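Long-range contact in aminotransferase class-III (Sphaerobacter thermophilus DSM 20745, PDB 6K8H), which belongs to the class-III aminotransferases, a family of the PLP-dependent transferase fold, and forms a two-chain assembly: residues G94-L107 with F318-T330. Numbering follows the deposited sequence.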
loop_
_atom_site.group_PDB
_atom_site.type_symbol
_atom_site.label_atom_id
_atom_site.label_comp_id
_atom_site.label_asym_id
_atom_site.label_seq_id
_atom_site.Cartn_x
_atom_site.Cartn_y
_atom_site.Cartn_z
ATOM N N GLY B 94 1.304 -21.227 4.434
ATOM C CA GLY B 94 1.941 -20.235 3.593
ATOM C C GLY B 94 1.211 -18.905 3.690
ATOM O O GLY B 94 0.008 -18.847 3.979
ATOM N N VAL B 95 1.945 -17.818 3.447
ATOM C CA VAL B 95 1.443 -16.478 3.739
ATOM C C VAL B 95 1.063 -15.683 2.496
ATOM O O VAL B 95 0.379 -14.654 2.634
ATOM C CB VAL B 95 2.449 -15.679 4.595
ATOM C CG1 VAL B 95 2.820 -16.477 5.813
ATOM C CG2 VAL B 95 3.697 -15.346 3.802
ATOM N N ALA B 96 1.449 -16.128 1.300
ATOM C CA ALA B 96 1.121 -15.419 0.069
ATOM C C ALA B 96 1.298 -16.359 -1.122
ATOM O O ALA B 96 2.203 -17.194 -1.138
ATOM C CB ALA B 96 1.983 -14.167 -0.103
ATOM N N PHE B 97 0.438 -16.198 -2.127
ATOM C CA PHE B 97 0.402 -17.083 -3.286
ATOM C C PHE B 97 0.111 -16.270 -4.534
ATOM O O PHE B 97 -0.606 -15.268 -4.476
ATOM C CB PHE B 97 -0.687 -18.170 -3.159
ATOM C CG PHE B 97 -0.556 -19.007 -1.926
ATOM C CD1 PHE B 97 0.238 -20.143 -1.929
ATOM C CD2 PHE B 97 -1.201 -18.646 -0.757
ATOM C CE1 PHE B 97 0.375 -20.915 -0.790
ATOM C CE2 PHE B 97 -1.064 -19.415 0.383
ATOM C CZ PHE B 97 -0.267 -20.550 0.362
ATOM N N ALA B 98 0.653 -16.721 -5.669
ATOM C CA ALA B 98 0.310 -16.151 -6.971
ATOM C C ALA B 98 -0.917 -16.813 -7.593
ATOM O O ALA B 98 -1.033 -16.890 -8.829
ATOM C CB ALA B 98 1.501 -16.236 -7.928
ATOM N N MET B 99 -1.813 -17.331 -6.766
ATOM C CA MET B 99 -3.153 -17.762 -7.121
ATOM C C MET B 99 -4.109 -17.152 -6.111
ATOM O O MET B 99 -3.700 -16.863 -4.980
ATOM C CB MET B 99 -3.298 -19.290 -7.082
ATOM C CG MET B 99 -2.330 -20.076 -7.936
ATOM S SD MET B 99 -2.547 -21.849 -7.620
ATOM C CE MET B 99 -1.234 -22.534 -8.646
ATOM N N PRO B 100 -5.377 -16.942 -6.477
ATOM C CA PRO B 100 -6.377 -16.554 -5.469
ATOM C C PRO B 100 -6.575 -17.672 -4.451
ATOM O O PRO B 100 -6.211 -18.825 -4.683
ATOM C CB PRO B 100 -7.650 -16.317 -6.298
ATOM C CG PRO B 100 -7.453 -17.219 -7.531
ATOM C CD PRO B 100 -5.974 -17.094 -7.821
ATOM N N THR B 101 -7.165 -17.312 -3.314
ATOM C CA THR B 101 -7.448 -18.310 -2.259
ATOM C C THR B 101 -8.868 -18.097 -1.743
ATOM O O THR B 101 -9.411 -16.999 -1.914
ATOM C CB THR B 101 -6.473 -18.225 -1.079
ATOM O OG1 THR B 101 -6.915 -17.220 -0.170
ATOM C CG2 THR B 101 -5.040 -17.989 -1.499
ATOM N N GLU B 102 -9.440 -19.144 -1.164
ATOM C CA GLU B 102 -10.776 -19.061 -0.588
ATOM C C GLU B 102 -10.872 -17.985 0.495
ATOM O O GLU B 102 -11.970 -17.489 0.769
ATOM C CB GLU B 102 -11.160 -20.431 -0.025
ATOM C CG GLU B 102 -12.573 -20.529 0.554
ATOM C CD GLU B 102 -12.923 -21.949 0.971
ATOM O OE1 GLU B 102 -12.107 -22.862 0.707
ATOM O OE2 GLU B 102 -14.017 -22.153 1.551
ATOM N N HIS B 103 -9.743 -17.613 1.118
ATOM C CA HIS B 103 -9.785 -16.656 2.225
ATOM C C HIS B 103 -10.288 -15.288 1.771
ATOM O O HIS B 103 -11.043 -14.619 2.497
ATOM C CB HIS B 103 -8.392 -16.542 2.858
ATOM C CG HIS B 103 -7.793 -17.859 3.247
ATOM N ND1 HIS B 103 -8.207 -18.569 4.355
ATOM C CD2 HIS B 103 -6.810 -18.596 2.675
ATOM C CE1 HIS B 103 -7.500 -19.681 4.454
ATOM N NE2 HIS B 103 -6.648 -19.725 3.445
ATOM N N GLU B 104 -9.891 -14.885 0.561
ATOM C CA GLU B 104 -10.349 -13.589 -0.006
ATOM C C GLU B 104 -11.870 -13.659 -0.185
ATOM O O GLU B 104 -12.544 -12.679 0.092
ATOM C CB GLU B 104 -9.609 -13.258 -1.305
ATOM C CG GLU B 104 -9.972 -14.137 -2.480
ATOM C CD GLU B 104 -9.056 -13.991 -3.689
ATOM O OE1 GLU B 104 -7.829 -14.020 -3.502
ATOM O OE2 GLU B 104 -9.581 -13.848 -4.806
ATOM N N ILE B 105 -12.381 -14.808 -0.621
ATOM C CA ILE B 105 -13.824 -14.967 -0.785
ATOM C C ILE B 105 -14.525 -14.846 0.552
ATOM O O ILE B 105 -15.588 -14.230 0.653
ATOM C CB ILE B 105 -14.156 -16.310 -1.458
ATOM C CG1 ILE B 105 -13.399 -16.434 -2.779
ATOM C CG2 ILE B 105 -15.677 -16.413 -1.668
ATOM C CD1 ILE B 105 -13.561 -17.781 -3.454
ATOM N N ALA B 106 -13.963 -15.463 1.595
ATOM C CA ALA B 106 -14.613 -15.447 2.904
ATOM C C ALA B 106 -14.740 -14.022 3.440
ATOM O O ALA B 106 -15.820 -13.602 3.900
ATOM C CB ALA B 106 -13.825 -16.322 3.878
ATOM N N LEU B 107 -13.648 -13.243 3.360
ATOM C CA LEU B 107 -13.724 -11.869 3.858
ATOM C C LEU B 107 -14.647 -11.006 2.996
ATOM O O LEU B 107 -15.392 -10.165 3.525
ATOM C CB LEU B 107 -12.333 -11.237 3.953
ATOM C CG LEU B 107 -12.328 -9.890 4.691
ATOM C CD1 LEU B 107 -13.103 -9.968 6.013
ATOM C CD2 LEU B 107 -10.900 -9.374 4.958
ATOM N N PHE B 318 0.700 -8.289 -2.801
ATOM C CA PHE B 318 0.156 -8.756 -1.501
ATOM C C PHE B 318 -1.359 -8.558 -1.393
ATOM O O PHE B 318 -1.890 -8.777 -0.301
ATOM C CB PHE B 318 0.989 -8.192 -0.353
ATOM C CG PHE B 318 2.374 -8.778 -0.356
ATOM C CD1 PHE B 318 2.576 -10.100 -0.005
ATOM C CD2 PHE B 318 3.460 -8.040 -0.790
ATOM C CE1 PHE B 318 3.840 -10.663 -0.035
ATOM C CE2 PHE B 318 4.726 -8.600 -0.812
ATOM C CZ PHE B 318 4.913 -9.906 -0.433
ATOM N N ASN B 319 -2.021 -8.195 -2.493
ATOM C CA ASN B 319 -3.490 -8.023 -2.411
ATOM C C ASN B 319 -4.102 -9.353 -1.963
ATOM O O ASN B 319 -3.771 -10.382 -2.551
ATOM C CB ASN B 319 -4.123 -7.716 -3.773
ATOM C CG ASN B 319 -3.717 -6.388 -4.374
ATOM O OD1 ASN B 319 -2.908 -5.670 -3.811
ATOM N ND2 ASN B 319 -4.293 -6.053 -5.513
ATOM N N ALA B 320 -4.963 -9.292 -0.952
ATOM C CA ALA B 320 -5.725 -10.455 -0.495
ATOM C C ALA B 320 -4.810 -11.602 -0.059
ATOM O O ALA B 320 -5.175 -12.772 -0.164
ATOM C CB ALA B 320 -6.717 -10.930 -1.564
ATOM N N ASN B 321 -3.624 -11.283 0.457
ATOM C CA ASN B 321 -2.777 -12.336 0.988
ATOM C C ASN B 321 -3.512 -13.038 2.132
ATOM O O ASN B 321 -4.320 -12.422 2.833
ATOM C CB ASN B 321 -1.439 -11.775 1.455
ATOM C CG ASN B 321 -1.557 -10.991 2.746
ATOM O OD1 ASN B 321 -1.519 -11.566 3.834
ATOM N ND2 ASN B 321 -1.705 -9.673 2.633
ATOM N N PRO B 322 -3.310 -14.345 2.292
ATOM C CA PRO B 322 -4.137 -15.090 3.258
ATOM C C PRO B 322 -3.933 -14.670 4.705
ATOM O O PRO B 322 -4.859 -14.811 5.508
ATOM C CB PRO B 322 -3.711 -16.546 3.029
ATOM C CG PRO B 322 -3.241 -16.566 1.597
ATOM C CD PRO B 322 -2.566 -15.234 1.388
ATOM N N VAL B 323 -2.769 -14.159 5.087
ATOM C CA VAL B 323 -2.626 -13.732 6.472
ATOM C C VAL B 323 -3.574 -12.576 6.769
ATOM O O VAL B 323 -4.351 -12.627 7.729
ATOM C CB VAL B 323 -1.166 -13.380 6.792
ATOM C CG1 VAL B 323 -1.089 -12.788 8.183
ATOM C CG2 VAL B 323 -0.319 -14.638 6.696
ATOM N N THR B 324 -3.519 -11.516 5.958
ATOM C CA THR B 324 -4.433 -10.393 6.149
ATOM C C THR B 324 -5.889 -10.831 6.047
ATOM O O THR B 324 -6.734 -10.371 6.822
ATOM C CB THR B 324 -4.146 -9.297 5.126
ATOM O OG1 THR B 324 -2.801 -8.838 5.279
ATOM C CG2 THR B 324 -5.130 -8.106 5.291
ATOM N N MET B 325 -6.200 -11.744 5.120
ATOM C CA MET B 325 -7.591 -12.160 4.945
ATOM C C MET B 325 -8.101 -12.918 6.163
ATOM O O MET B 325 -9.224 -12.687 6.617
ATOM C CB MET B 325 -7.734 -13.013 3.683
ATOM C CG MET B 325 -7.420 -12.257 2.396
ATOM S SD MET B 325 -8.549 -10.894 2.008
ATOM C CE MET B 325 -7.703 -9.494 2.766
ATOM N N VAL B 326 -7.276 -13.815 6.713
ATOM C CA VAL B 326 -7.661 -14.600 7.878
ATOM C C VAL B 326 -7.749 -13.720 9.126
ATOM O O VAL B 326 -8.704 -13.820 9.910
ATOM C CB VAL B 326 -6.677 -15.771 8.036
ATOM C CG1 VAL B 326 -6.731 -16.333 9.416
ATOM C CG2 VAL B 326 -6.993 -16.861 6.981
ATOM N N ALA B 327 -6.763 -12.845 9.330
ATOM C CA ALA B 327 -6.804 -11.956 10.486
ATOM C C ALA B 327 -7.998 -11.005 10.408
ATOM O O ALA B 327 -8.661 -10.739 11.421
ATOM C CB ALA B 327 -5.494 -11.180 10.594
ATOM N N GLY B 328 -8.298 -10.498 9.210
ATOM C CA GLY B 328 -9.460 -9.646 9.040
ATOM C C GLY B 328 -10.766 -10.386 9.258
ATOM O O GLY B 328 -11.684 -9.862 9.893
ATOM N N LEU B 329 -10.876 -11.609 8.731
ATOM C CA LEU B 329 -12.077 -12.410 8.965
ATOM C C LEU B 329 -12.315 -12.620 10.456
ATOM O O LEU B 329 -13.441 -12.461 10.946
ATOM C CB LEU B 329 -11.971 -13.758 8.242
ATOM C CG LEU B 329 -13.314 -14.505 8.221
ATOM C CD1 LEU B 329 -14.337 -13.716 7.406
ATOM C CD2 LEU B 329 -13.178 -15.924 7.692
ATOM N N THR B 330 -11.261 -12.973 11.197
ATOM C CA THR B 330 -11.405 -13.178 12.641
ATOM C C THR B 330 -11.786 -11.884 13.352
ATOM O O THR B 330 -12.728 -11.856 14.162
ATOM C CB THR B 330 -10.106 -13.751 13.211
ATOM O OG1 THR B 330 -9.722 -14.893 12.436
ATOM C CG2 THR B 330 -10.266 -14.163 14.670
HETATM O O HOH W 1 -6.038 -14.781 -1.620
HETATM O O HOH W 2 -10.625 -14.822 5.208
#
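Pro322, the first residue of helix 322-334, packs into the bend of residues 95-103. Its CD lies 3.2 Å from Val95 O, the shortest approach between the segments. Its CG meets the edge of the Phe97 ring, lying in the ring plane 3.7 Å from CD2, while Thr101 CG2 and His103 CD2 touch the same pyrrolidine at CG and CB. Val95 and Val323 run side by side, and Ala96 CB sits at the edge of the Phe318 ring, 4.0 Å from CE1. Farther along, the short helical segments 102-107 and 322-330 pack at 31° with axes 8.7 Å apart. Here His103 CB rests on Met325 CB, and its ring reaches Val326 CG2. Met325, bent at chi2 and chi3 (-65° and 93°), folds its sulfur against Glu104 CA and its CE against Leu107 CD2. Leu107 CD1 lies over the backbone at Leu329, close to Gly328.

The polar links across the contact run through water. One water lies 2.6 Å from Ala320 O and also bonds Glu104 OE1 and Thr101 OG1; a second bridges His103 O and, weakly, Met325 O. Both helix starts are capped within their own segments. Thr101 OG1 accepts from His103 N (3.1 Å), and Thr101 N bonds Glu104 OE1 weakly, completing a capping box. Asn321 OD1 accepts from Thr324 N at 2.9 Å, and Asn321 ND2 donates to Phe318 O in the amide plane, fixing the amide's rotation.

Phe97 meets His78 of the second subunit. Apolar packing therefore joins two self-capped helix starts at the subunit interface, with Phe318 near a bound PLR; the first water serves Ala320 O and the capping pair, the second only supplements carbonyls already bonded within their helices.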